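Local coordinates for protein PlaB phospholipase (Legionella pneumophila, PDB 6ZTI) that is an alpha/beta-hydrolase phospholipase associated with virulence, whose activity is controlled by tetramerization mediated by bound NAD(H), at residues 201-206 against 268-273; 218-223 against 264-269. All blocks are in the same frame, centred on the assembly; numbering follows the deposited sequence.

Interaction 1 (201-206 against 268-273). With SND (thionicotinamide-adenine-dinucleotide), chain I.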
ATOM      1  N   ASP B 201      -4.442  -2.635 -36.057  1.00 12.58           N
ATOM      2  CA  ASP B 201      -3.587  -1.783 -36.876  1.00 12.44           C
ATOM      3  C   ASP B 201      -2.164  -2.052 -36.396  1.00 12.92           C
ATOM      4  O   ASP B 201      -1.729  -1.539 -35.359  1.00 13.86           O
ATOM      5  CB  ASP B 201      -3.957  -0.310 -36.787  1.00 13.07           C
ATOM      6  CG  ASP B 201      -3.170   0.539 -37.798  1.00 21.38           C
ATOM      7  OD1 ASP B 201      -2.094   0.083 -38.229  1.00 20.20           O
ATOM      8  OD2 ASP B 201      -3.615   1.642 -38.179  1.00 20.96           O
ATOM      9  N   ARG B 202      -1.442  -2.875 -37.152  1.00 10.34           N
ATOM     10  CA  ARG B 202      -0.183  -3.433 -36.671  1.00 17.71           C
ATOM     11  C   ARG B 202       0.932  -2.403 -36.624  1.00 21.46           C
ATOM     12  O   ARG B 202       1.983  -2.686 -36.037  1.00 15.93           O
ATOM     13  CB  ARG B 202       0.198  -4.635 -37.543  1.00 16.99           C
ATOM     14  CG  ARG B 202      -0.874  -5.728 -37.477  1.00 16.61           C
ATOM     15  CD  ARG B 202      -0.338  -7.123 -37.709  1.00 17.80           C
ATOM     16  NE  ARG B 202      -1.394  -8.096 -37.501  1.00 15.11           N
ATOM     17  CZ  ARG B 202      -1.720  -8.600 -36.317  1.00 18.62           C
ATOM     18  NH1 ARG B 202      -1.064  -8.238 -35.219  1.00 11.26           N
ATOM     19  NH2 ARG B 202      -2.711  -9.469 -36.232  1.00 12.80           N
ATOM     20  N   GLN B 203       0.722  -1.223 -37.216  1.00 15.47           N
ATOM     21  CA  GLN B 203       1.661  -0.120 -37.054  0.56 20.89           C
ATOM     22  C   GLN B 203       1.671   0.424 -35.635  1.00 18.68           C
ATOM     23  O   GLN B 203       2.615   1.125 -35.261  1.00 22.27           O
ATOM     24  CB  GLN B 203       1.318   1.029 -38.006  0.56 25.32           C
ATOM     25  CG  GLN B 203       1.416   0.694 -39.468  0.56 22.11           C
ATOM     26  CD  GLN B 203       1.357   1.938 -40.345  0.56 26.94           C
ATOM     27  OE1 GLN B 203       1.126   3.047 -39.856  0.56 28.86           O
ATOM     28  NE2 GLN B 203       1.576   1.758 -41.642  0.56 26.68           N
ATOM     29  N   PHE B 204       0.643   0.135 -34.846  1.00 19.26           N
ATOM     30  CA  PHE B 204       0.486   0.719 -33.523  1.00 26.46           C
ATOM     31  C   PHE B 204       0.501  -0.356 -32.444  1.00 24.65           C
ATOM     32  O   PHE B 204      -0.198  -0.263 -31.436  1.00 30.10           O
ATOM     33  CB  PHE B 204      -0.800   1.542 -33.445  1.00 32.14           C
ATOM     34  CG  PHE B 204      -0.872   2.664 -34.451  1.00 30.53           C
ATOM     35  CD1 PHE B 204       0.281   3.199 -35.013  1.00 50.99           C
ATOM     36  CD2 PHE B 204      -2.098   3.186 -34.833  1.00 54.07           C
ATOM     37  CE1 PHE B 204       0.211   4.231 -35.943  1.00 56.74           C
ATOM     38  CE2 PHE B 204      -2.174   4.220 -35.759  1.00 46.52           C
ATOM     39  CZ  PHE B 204      -1.016   4.740 -36.314  1.00 57.02           C
ATOM     40  N   TYR B 205       1.304  -1.390 -32.646  1.00 18.70           N
ATOM     41  CA  TYR B 205       1.506  -2.403 -31.620  1.00 18.51           C
ATOM     42  C   TYR B 205       2.576  -1.924 -30.650  1.00 10.03           C
ATOM     43  O   TYR B 205       3.672  -1.541 -31.067  1.00 12.78           O
ATOM     44  CB  TYR B 205       1.929  -3.720 -32.263  1.00 12.61           C
ATOM     45  CG  TYR B 205       2.063  -4.885 -31.310  1.00 10.91           C
ATOM     46  CD1 TYR B 205       0.946  -5.449 -30.711  1.00  8.35           C
ATOM     47  CD2 TYR B 205       3.305  -5.437 -31.034  1.00 10.56           C
ATOM     48  CE1 TYR B 205       1.058  -6.518 -29.848  1.00  8.50           C
ATOM     49  CE2 TYR B 205       3.429  -6.527 -30.174  1.00  9.65           C
ATOM     50  CZ  TYR B 205       2.295  -7.059 -29.589  1.00  7.85           C
ATOM     51  OH  TYR B 205       2.407  -8.132 -28.733  1.00 12.63           O
ATOM     52  N   ASP B 206       2.254  -1.931 -29.362  1.00 10.94           N
ATOM     53  CA  ASP B 206       3.216  -1.612 -28.310  1.00 13.38           C
ATOM     54  C   ASP B 206       3.823  -2.926 -27.849  1.00 10.82           C
ATOM     55  O   ASP B 206       3.128  -3.753 -27.257  1.00  9.66           O
ATOM     56  CB  ASP B 206       2.538  -0.902 -27.144  1.00 11.99           C
ATOM     57  CG  ASP B 206       3.481  -0.613 -25.985  1.00  9.29           C
ATOM     58  OD1 ASP B 206       4.694  -0.911 -26.059  1.00 12.51           O
ATOM     59  OD2 ASP B 206       2.998  -0.075 -24.977  1.00 17.20           O
ATOM     60  N   GLY B 268      -7.240   5.462 -35.580  1.00 14.74           N
ATOM     61  CA  GLY B 268      -6.252   5.742 -36.601  1.00 15.85           C
ATOM     62  C   GLY B 268      -6.875   6.031 -37.950  1.00 15.83           C
ATOM     63  O   GLY B 268      -7.947   5.519 -38.301  1.00 13.42           O
ATOM     64  N   LYS B 269      -6.189   6.867 -38.736  1.00 14.26           N
ATOM     65  CA  LYS B 269      -6.706   7.225 -40.055  1.00 17.03           C
ATOM     66  C   LYS B 269      -6.606   6.070 -41.054  1.00 14.04           C
ATOM     67  O   LYS B 269      -7.361   6.049 -42.029  1.00 20.13           O
ATOM     68  CB  LYS B 269      -5.976   8.467 -40.588  1.00 24.43           C
ATOM     69  CG  LYS B 269      -6.330   9.747 -39.823  1.00 27.20           C
ATOM     70  CD  LYS B 269      -6.025  11.001 -40.615  1.00 42.98           C
ATOM     71  CE  LYS B 269      -4.576  11.432 -40.469  1.00 45.85           C
ATOM     72  NZ  LYS B 269      -4.329  12.739 -41.156  1.00 55.26           N
ATOM     73  N   ASN B 270      -5.730   5.090 -40.814  1.00 16.22           N
ATOM     74  CA  ASN B 270      -5.608   3.959 -41.733  0.63 20.23           C
ATOM     75  C   ASN B 270      -6.890   3.133 -41.758  1.00 11.73           C
ATOM     76  O   ASN B 270      -7.543   2.998 -42.801  1.00 15.95           O
ATOM     77  CB  ASN B 270      -4.427   3.062 -41.338  0.63 19.42           C
ATOM     78  CG  ASN B 270      -3.083   3.758 -41.443  0.63 22.24           C
ATOM     79  OD1 ASN B 270      -2.815   4.489 -42.398  0.63 18.32           O
ATOM     80  ND2 ASN B 270      -2.216   3.519 -40.455  0.63 27.47           N
ATOM     81  N   ILE B 271      -7.264   2.554 -40.615  1.00 13.33           N
ATOM     82  CA  ILE B 271      -8.404   1.643 -40.588  1.00 12.97           C
ATOM     83  C   ILE B 271      -9.232   1.779 -39.316  1.00 10.20           C
ATOM     84  O   ILE B 271      -9.958   0.857 -38.936  1.00 10.65           O
ATOM     85  CB  ILE B 271      -7.924   0.191 -40.759  1.00 12.08           C
ATOM     86  CG1 ILE B 271      -6.904  -0.163 -39.677  1.00 16.40           C
ATOM     87  CG2 ILE B 271      -7.303  -0.015 -42.125  1.00 16.90           C
ATOM     88  CD1 ILE B 271      -6.794  -1.654 -39.439  1.00 12.24           C
ATOM     89  N   GLY B 272      -9.139   2.927 -38.652  1.00  9.24           N
ATOM     90  CA  GLY B 272      -9.970   3.162 -37.485  1.00 11.94           C
ATOM     91  C   GLY B 272     -11.449   3.112 -37.829  1.00 13.16           C
ATOM     92  O   GLY B 272     -11.889   3.657 -38.843  1.00  9.98           O
ATOM     93  N   ILE B 273     -12.232   2.483 -36.941  1.00  8.20           N
ATOM     94  CA  ILE B 273     -13.632   2.197 -37.259  1.00  9.54           C
ATOM     95  C   ILE B 273     -14.403   3.458 -37.653  1.00 12.66           C
ATOM     96  O   ILE B 273     -15.295   3.391 -38.507  1.00 12.46           O
ATOM     97  CB  ILE B 273     -14.310   1.462 -36.090  1.00  9.34           C
ATOM     98  CG1 ILE B 273     -15.754   1.094 -36.451  1.00  9.47           C
ATOM     99  CG2 ILE B 273     -14.284   2.305 -34.830  1.00  9.13           C
ATOM    100  CD1 ILE B 273     -16.345  -0.029 -35.591  1.00  9.57           C
TER
HETATM  101  PA  SND I 502       4.137 -11.174 -28.311  1.00  9.04           P
HETATM  102  O1A SND I 502       4.138  -9.897 -29.103  1.00  7.26           O
HETATM  103  O2A SND I 502       2.773 -11.747 -27.994  1.00 12.64           O
HETATM  104  O5B SND I 502       4.952 -10.977 -26.921  1.00 11.16           O
HETATM  105  C5B SND I 502       4.949 -11.941 -25.849  1.00  7.25           C
HETATM  106  C4B SND I 502       5.361 -11.159 -24.625  1.00 11.75           C
HETATM  107  O4B SND I 502       6.623 -10.500 -24.893  1.00 12.75           O
HETATM  108  C3B SND I 502       4.407 -10.042 -24.217  1.00  9.83           C
HETATM  109  O3B SND I 502       4.466  -9.785 -22.822  1.00  7.58           O
HETATM  110  C2B SND I 502       4.945  -8.850 -25.002  1.00  9.45           C
HETATM  111  O2B SND I 502       4.582  -7.612 -24.405  1.00  5.34           O
HETATM  112  C1B SND I 502       6.452  -9.097 -24.891  1.00  6.95           C
HETATM  113  N9A SND I 502       7.255  -8.535 -25.975  1.00  5.77           N
HETATM  114  C8A SND I 502       6.939  -8.491 -27.309  1.00  7.92           C
HETATM  115  N7A SND I 502       7.845  -7.905 -28.052  1.00  9.25           N
HETATM  116  C5A SND I 502       8.828  -7.537 -27.147  1.00  8.55           C
HETATM  117  C6A SND I 502      10.050  -6.855 -27.295  1.00 10.05           C
HETATM  118  N6A SND I 502      10.507  -6.396 -28.463  1.00  4.70           N
HETATM  119  N1A SND I 502      10.793  -6.647 -26.185  1.00  8.51           N
HETATM  120  C2A SND I 502      10.332  -7.085 -25.012  1.00 10.85           C
HETATM  121  N3A SND I 502       9.188  -7.721 -24.747  1.00  8.42           N
HETATM  122  C4A SND I 502       8.479  -7.922 -25.863  1.00  8.33           C
HETATM  123  O3  SND I 502       5.043 -12.305 -28.962  1.00 10.31           O
HETATM  124  PN  SND I 502       5.436 -12.831 -30.419  1.00  9.38           P
HETATM  125  O1N SND I 502       4.228 -12.804 -31.269  1.00 13.55           O
HETATM  126  O2N SND I 502       6.182 -14.098 -30.270  1.00 13.91           O
HETATM  127  O5D SND I 502       6.418 -11.653 -30.850  1.00  7.03           O
HETATM  128  C5D SND I 502       7.419 -11.801 -31.867  1.00  5.95           C
HETATM  129  C4D SND I 502       7.687 -10.423 -32.413  1.00  9.12           C
HETATM  130  O4D SND I 502       6.527  -9.950 -33.137  1.00 11.82           O
HETATM  131  C3D SND I 502       7.998  -9.358 -31.359  1.00  9.39           C
HETATM  132  O3D SND I 502       9.093  -8.582 -31.823  1.00 11.25           O
HETATM  133  C2D SND I 502       6.685  -8.578 -31.260  1.00  7.09           C
HETATM  134  O2D SND I 502       6.833  -7.219 -30.866  1.00  8.85           O
HETATM  135  C1D SND I 502       6.204  -8.662 -32.697  1.00  7.21           C
HETATM  136  N1N SND I 502       4.720  -8.515 -32.739  1.00  9.34           N
HETATM  137  C2N SND I 502       4.246  -7.512 -33.496  1.00 10.87           C
HETATM  138  C3N SND I 502       2.885  -7.353 -33.654  1.00 10.24           C
HETATM  139  C7N SND I 502       2.334  -6.226 -34.452  1.00 14.85           C
HETATM  140  S7N SND I 502       0.699  -6.104 -34.728  1.00 32.04           S
HETATM  141  N7N SND I 502       3.197  -5.341 -34.907  1.00 13.90           N
HETATM  142  C4N SND I 502       2.034  -8.248 -33.022  1.00  6.44           C
HETATM  143  C5N SND I 502       2.550  -9.259 -32.233  1.00 13.10           C
HETATM  144  C6N SND I 502       3.908  -9.376 -32.097  1.00  9.15           C
HETATM  145  O   HOH W   1      -5.735   2.946 -38.321  1.00 13.48           O
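The F204 ring meets G268 CA at its edge, near the ring plane, with CE2 of F204 4.4 Å from CA of G268, while ND2 of N270 approaches the same ring obliquely. One face of the Y205 ring carries the thionicotinamide ring, whose C4N lies 3.4 Å above the plane, over its centre; SND O2D sits at the edge, in plane.

Beside F204 is the polar join. In the modelled conformer of N270, ND2 donates to the syn lone pair of D201 OD2 (3.3 Å, 165°), the acceptor lying in the amide plane, although carboxylate and amide planes are 56° apart. A weak bond from that ND2 to Q203 OE1 is doubtful, since both partners have an alternate conformer. Anti to the backbone N (chi1 -172°), CG of D201 carries OD2 to N270, while OD1 accepts from Q203 N and closes an Asx turn. A water links OD2 to the backbone N of I271, whose CD1 lies 4.1 Å from D201 CB.

SND N7N donates to R202 O (3.1 Å). The Y205 carbonyl accepts from Q371 NE2 of the second subunit; that subunit also hydrogen-bonds the dinucleotide, through Q371 OE1 among others. Segment 201-206 thus ties a surface loop contact to the nicotinamide end of an NAD site shared between two subunits.

Interaction 2 (218-223 against 264-269). Unlike the reference sequence in segment 218-223: N218 (reference Asp).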
ATOM      1  N   ASN B 218      -9.810  -5.275 -31.241  1.00  4.96           N
ATOM      2  CA  ASN B 218      -9.400  -4.297 -32.243  1.00  6.49           C
ATOM      3  C   ASN B 218      -8.201  -3.474 -31.785  1.00 10.73           C
ATOM      4  O   ASN B 218      -7.909  -2.421 -32.370  1.00  7.60           O
ATOM      5  CB  ASN B 218     -10.567  -3.373 -32.602  1.00  6.69           C
ATOM      6  CG  ASN B 218     -11.030  -2.517 -31.429  1.00  8.52           C
ATOM      7  OD1 ASN B 218     -10.409  -2.493 -30.374  1.00  6.63           O
ATOM      8  ND2 ASN B 218     -12.130  -1.795 -31.624  1.00 11.51           N
ATOM      9  N   GLY B 219      -7.491  -3.950 -30.764  1.00  8.88           N
ATOM     10  CA  GLY B 219      -6.401  -3.235 -30.158  1.00  9.30           C
ATOM     11  C   GLY B 219      -6.767  -2.553 -28.860  1.00 10.30           C
ATOM     12  O   GLY B 219      -5.873  -2.229 -28.078  1.00 11.66           O
ATOM     13  N   VAL B 220      -8.057  -2.325 -28.614  1.00  5.92           N
ATOM     14  CA  VAL B 220      -8.482  -1.623 -27.410  1.00 11.68           C
ATOM     15  C   VAL B 220      -9.629  -2.362 -26.733  1.00  7.57           C
ATOM     16  O   VAL B 220      -9.637  -2.503 -25.512  1.00  7.63           O
ATOM     17  CB  VAL B 220      -8.885  -0.173 -27.738  1.00  8.24           C
ATOM     18  CG1 VAL B 220      -9.434   0.528 -26.508  1.00 19.18           C
ATOM     19  CG2 VAL B 220      -7.716   0.581 -28.304  1.00  6.80           C
ATOM     20  N   VAL B 221     -10.612  -2.824 -27.506  1.00 10.01           N
ATOM     21  CA  VAL B 221     -11.794  -3.480 -26.964  0.54  8.84           C
ATOM     22  C   VAL B 221     -11.940  -4.846 -27.609  1.00 10.61           C
ATOM     23  O   VAL B 221     -11.842  -4.982 -28.833  1.00 11.15           O
ATOM     24  CB  VAL B 221     -13.071  -2.642 -27.177  0.54 13.25           C
ATOM     25  CG1 VAL B 221     -13.059  -1.429 -26.277  0.54 13.67           C
ATOM     26  CG2 VAL B 221     -13.213  -2.221 -28.637  0.54  9.08           C
ATOM     27  N   ARG B 222     -12.181  -5.852 -26.784  1.00  8.74           N
ATOM     28  CA  ARG B 222     -12.459  -7.180 -27.288  1.00 11.42           C
ATOM     29  C   ARG B 222     -13.852  -7.206 -27.906  1.00  7.91           C
ATOM     30  O   ARG B 222     -14.784  -6.591 -27.385  1.00  5.66           O
ATOM     31  CB  ARG B 222     -12.352  -8.189 -26.146  1.00  9.31           C
ATOM     32  CG  ARG B 222     -10.989  -8.172 -25.457  1.00  9.60           C
ATOM     33  CD  ARG B 222     -11.036  -8.803 -24.093  1.00 10.28           C
ATOM     34  NE  ARG B 222      -9.703  -9.178 -23.641  1.00 10.98           N
ATOM     35  CZ  ARG B 222      -9.404  -9.604 -22.415  1.00 10.24           C
ATOM     36  NH1 ARG B 222     -10.343  -9.701 -21.490  1.00 11.40           N
ATOM     37  NH2 ARG B 222      -8.149  -9.930 -22.114  1.00  9.25           N
ATOM     38  N   VAL B 223     -13.994  -7.912 -29.033  1.00  7.58           N
ATOM     39  CA  VAL B 223     -15.315  -8.055 -29.648  1.00  9.00           C
ATOM     40  C   VAL B 223     -16.342  -8.438 -28.593  1.00  5.35           C
ATOM     41  O   VAL B 223     -17.440  -7.881 -28.525  1.00  7.93           O
ATOM     42  CB  VAL B 223     -15.278  -9.092 -30.786  1.00  7.68           C
ATOM     43  CG1 VAL B 223     -16.676  -9.320 -31.361  1.00 10.49           C
ATOM     44  CG2 VAL B 223     -14.319  -8.678 -31.891  1.00  8.45           C
ATOM     45  N   LEU B 264     -11.401  -3.358 -39.807  1.00 12.48           N
ATOM     46  CA  LEU B 264     -11.496  -2.124 -39.038  1.00 10.94           C
ATOM     47  C   LEU B 264     -10.907  -2.303 -37.646  1.00 11.03           C
ATOM     48  O   LEU B 264     -11.214  -3.283 -36.956  1.00 12.01           O
ATOM     49  CB  LEU B 264     -12.957  -1.682 -38.953  1.00 15.83           C
ATOM     50  CG  LEU B 264     -13.654  -1.313 -40.268  1.00 14.83           C
ATOM     51  CD1 LEU B 264     -15.071  -0.916 -39.970  1.00 23.33           C
ATOM     52  CD2 LEU B 264     -12.937  -0.182 -40.972  1.00 16.47           C
ATOM     53  N   SER B 265     -10.069  -1.345 -37.233  1.00  8.89           N
ATOM     54  CA  SER B 265      -9.440  -1.328 -35.921  1.00  6.97           C
ATOM     55  C   SER B 265     -10.135  -0.286 -35.054  1.00  7.01           C
ATOM     56  O   SER B 265     -11.134   0.313 -35.447  1.00 10.00           O
ATOM     57  CB  SER B 265      -7.948  -1.024 -36.035  1.00 18.90           C
ATOM     58  OG  SER B 265      -7.739   0.300 -36.519  1.00 14.81           O
ATOM     59  N   HIS B 266      -9.591  -0.038 -33.864  1.00 12.31           N
ATOM     60  CA  HIS B 266     -10.245   0.909 -32.967  1.00  9.53           C
ATOM     61  C   HIS B 266     -10.075   2.350 -33.435  1.00 11.87           C
ATOM     62  O   HIS B 266     -11.034   3.131 -33.413  1.00 10.93           O
ATOM     63  CB  HIS B 266      -9.700   0.759 -31.550  1.00  8.01           C
ATOM     64  CG  HIS B 266     -10.573   1.375 -30.496  1.00 13.19           C
ATOM     65  ND1 HIS B 266     -11.803   0.855 -30.150  1.00  9.88           N
ATOM     66  CD2 HIS B 266     -10.388   2.461 -29.707  1.00 11.66           C
ATOM     67  CE1 HIS B 266     -12.338   1.594 -29.194  1.00 10.33           C
ATOM     68  NE2 HIS B 266     -11.497   2.568 -28.901  1.00 11.12           N
ATOM     69  N   SER B 267      -8.865   2.716 -33.860  1.00 10.55           N
ATOM     70  CA  SER B 267      -8.466   4.098 -34.032  1.00 13.84           C
ATOM     71  C   SER B 267      -7.569   4.223 -35.250  1.00 17.64           C
ATOM     72  O   SER B 267      -7.188   3.230 -35.880  1.00 13.67           O
ATOM     73  CB  SER B 267      -7.732   4.600 -32.781  1.00 19.97           C
ATOM     74  OG  SER B 267      -8.579   4.540 -31.657  1.00 27.60           O
ATOM     75  N   GLY B 268      -7.240   5.462 -35.580  1.00 14.74           N
ATOM     76  CA  GLY B 268      -6.252   5.742 -36.601  1.00 15.85           C
ATOM     77  C   GLY B 268      -6.875   6.031 -37.950  1.00 15.83           C
ATOM     78  O   GLY B 268      -7.947   5.519 -38.301  1.00 13.42           O
ATOM     79  N   LYS B 269      -6.189   6.867 -38.736  1.00 14.26           N
ATOM     80  CA  LYS B 269      -6.706   7.225 -40.055  1.00 17.03           C
ATOM     81  C   LYS B 269      -6.606   6.070 -41.054  1.00 14.04           C
ATOM     82  O   LYS B 269      -7.361   6.049 -42.029  1.00 20.13           O
ATOM     83  CB  LYS B 269      -5.976   8.467 -40.588  1.00 24.43           C
ATOM     84  CG  LYS B 269      -6.330   9.747 -39.823  1.00 27.20           C
ATOM     85  CD  LYS B 269      -6.025  11.001 -40.615  1.00 42.98           C
ATOM     86  CE  LYS B 269      -4.576  11.432 -40.469  1.00 45.85           C
ATOM     87  NZ  LYS B 269      -4.329  12.739 -41.156  1.00 55.26           N
TER
HETATM   88  O   HOH W   2     -12.909  -1.795 -34.631  1.00 11.13           O
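H266 presents its ring edge to N218 and one face to V220. ND2 of N218 lies near the ring plane, 3.0 Å from ND1 of H266, but the 131° angle at its hydrogen makes this bond weak; the amide plane is steeply inclined to the ring. Over the face, V220 CB sits 3.7 Å from the ring centroid and 16° off the normal, a CH-pi contact displaced toward the rim. In its modelled conformer, V221 CG2 comes obliquely to ND1 of H266 (3.7 Å). The backbone N of H266 donates to the carbonyl O of N218 at 3.3 Å, so the backbone is held as well as, more weakly, the side chain.

NE2 of H266 reaches S100 OG in a weak hydrogen bond, and S100 directly follows strand 93-99 ahead of helix 102-114, as in a nucleophile elbow. Serine, histidine and position 218, an aspartate in the reference sequence but Asn here, fit the catalytic triad of an alpha/beta hydrolase.

The N218 amide is itself fixed by its own loop. CG stands between the backbone N and the carbonyl carbon (chi1 64°), which keeps the amide close to the residues that follow. OD1 accepts from V220 N, making an Asx turn, and from V221 N in an almost straight bond of 2.9 Å; together the two form an Asx motif. ND2 also donates to a water at 3.1 Å, which bonds weakly to the L264 and S265 carbonyls. Farther out, S136 OG bonds to the V220 carbonyl.

How the interactions relate
Both contacts join the loop after strand 191-197 to the loop after strand 257-261, neighbouring strands at one side of the six-stranded parallel sheet. Along the chain 201-206 comes first, then 218-223, and both end on 264-273, where G268 and K269 are shared. The centres lie about 7 Å apart, and the backbone pair I271 O and S265 N, 2.8 Å apart, probably joins them by a hydrogen bond. Interaction 1 is at the surface beside the dinucleotide, whereas interaction 2 is buried around the putative triad. The same two loops therefore border both an NAD site and the probable catalytic centre.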